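Thiamine pyrophosphokinase (Candida albicans, PDB 2G9Z) catalyses the transfer of a pyrophosphate group from ATP to thiamine, producing thiamine diphosphate, the active coenzyme form of vitamin B1. Local coordinates at residues I258-K261 / M265-K268. Residues are numbered along the deposited sequence; the frame is centred on the assembly and turned at random.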
# COMPACT_ATOMS: atom_id res chain seq x y z
N ILE A 258 -16.71 15.63 -4.68
CA ILE A 258 -15.68 15.32 -5.66
C ILE A 258 -16.31 15.51 -7.03
O ILE A 258 -17.30 14.85 -7.34
CB ILE A 258 -15.18 13.85 -5.52
CG1 ILE A 258 -14.54 13.63 -4.15
CG2 ILE A 258 -14.18 13.54 -6.62
CD1 ILE A 258 -15.51 13.60 -2.99
N SER A 259 -15.75 16.40 -7.84
CA SER A 259 -16.31 16.66 -9.16
C SER A 259 -15.30 16.56 -10.29
O SER A 259 -14.09 16.66 -10.09
CB SER A 259 -16.98 18.04 -9.20
OG SER A 259 -16.02 19.07 -9.05
N TYR A 260 -15.83 16.36 -11.50
CA TYR A 260 -15.03 16.23 -12.71
C TYR A 260 -15.96 16.44 -13.90
O TYR A 260 -17.18 16.30 -13.76
CB TYR A 260 -14.41 14.83 -12.77
CG TYR A 260 -15.30 13.77 -12.16
CD1 TYR A 260 -15.15 13.39 -10.83
CD2 TYR A 260 -16.34 13.20 -12.89
CE1 TYR A 260 -16.01 12.47 -10.24
CE2 TYR A 260 -17.21 12.28 -12.31
CZ TYR A 260 -17.04 11.93 -10.98
OH TYR A 260 -17.92 11.06 -10.39
N LYS A 261 -15.41 16.78 -15.07
CA LYS A 261 -16.23 17.00 -16.27
C LYS A 261 -17.16 15.81 -16.45
O LYS A 261 -18.38 15.97 -16.53
CB LYS A 261 -15.33 17.16 -17.50
CG LYS A 261 -16.07 17.18 -18.82
CD LYS A 261 -15.10 17.04 -19.99
CE LYS A 261 -15.83 16.99 -21.32
NZ LYS A 261 -16.58 18.24 -21.58
N MET A 265 -13.07 11.20 -18.51
CA MET A 265 -11.80 11.89 -18.31
C MET A 265 -10.73 10.97 -17.73
O MET A 265 -9.56 11.05 -18.11
CB MET A 265 -11.98 13.07 -17.37
CG MET A 265 -13.06 14.04 -17.77
SD MET A 265 -13.35 15.16 -16.40
CE MET A 265 -12.21 16.45 -16.79
N PHE A 266 -11.13 10.09 -16.80
CA PHE A 266 -10.16 9.20 -16.16
C PHE A 266 -10.48 7.71 -16.29
O PHE A 266 -9.72 6.87 -15.81
CB PHE A 266 -10.02 9.54 -14.68
CG PHE A 266 -11.31 9.50 -13.90
CD1 PHE A 266 -12.19 10.57 -13.93
CD2 PHE A 266 -11.65 8.37 -13.16
CE1 PHE A 266 -13.39 10.54 -13.22
CE2 PHE A 266 -12.85 8.32 -12.44
CZ PHE A 266 -13.72 9.41 -12.47
N HIS A 267 -11.60 7.40 -16.93
CA HIS A 267 -11.99 6.01 -17.09
C HIS A 267 -12.28 5.71 -18.56
O HIS A 267 -13.40 5.87 -19.03
CB HIS A 267 -13.24 5.71 -16.25
CG HIS A 267 -13.63 4.26 -16.26
ND1 HIS A 267 -12.80 3.26 -15.82
CD2 HIS A 267 -14.78 3.66 -16.66
CE1 HIS A 267 -13.41 2.09 -15.95
NE2 HIS A 267 -14.61 2.31 -16.45
N LYS A 268 -11.23 5.28 -19.27
CA LYS A 268 -11.33 4.94 -20.68
C LYS A 268 -12.64 4.22 -20.92
O LYS A 268 -12.94 3.22 -20.26
CB LYS A 268 -10.15 4.03 -21.06
CG LYS A 268 -10.06 3.68 -22.54
CD LYS A 268 -8.72 3.04 -22.84
CE LYS A 268 -7.58 4.00 -22.53
NZ LYS A 268 -6.23 3.38 -22.70
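Phe266 turns the edge of its ring onto one face of Tyr260, an edge-to-face (T-shaped) aromatic pair with centroids 5.2 Å apart and planes inclined at 76°. A single corner does the touching: CE1 of Phe266 stands 3.9 Å from CG of Tyr260, displaced from the middle of the tyrosine ring toward its rim, on the CB side. The first torsion of Phe266 (chi1 57°) sets CG between the backbone N and the carbonyl carbon, and from there the ring reaches back toward the end of the strand. Each ring has a further partner. The tyrosine hydroxyl is hydrogen-bonded to the carbonyl O of Gly319, while Phe266 stacks with Phe50. The side chain of Phe266 is about 13 Å from the bound thiamine diphosphate analogue.

Beside this pair, Met265 lies across the start of the Lys261 side chain at about a right angle. An extended chi2 (169°) lets SD reach the end of the 258-261 segment, 3.8 Å from CB of Tyr260, and the bend at chi3 turns CE alongside CB of Lys261. SD comes nearest to N and CB of Lys261, closer than normal contact, which makes the exact position of the thioether doubtful. The lysine chain leads away from the methionine, so it is the aliphatic root of Lys261 that is covered.

No hydrogen bond joins the two segments; side-chain packing, with the thioether also against the backbone N of Lys261, carries the contact. Through the aromatic pair and the methionine, the loop after strand 254-259 packs back on the strand's end, at one end of the beta-sandwich typical of the vitamin B1-binding domain of thiamine pyrophosphokinases.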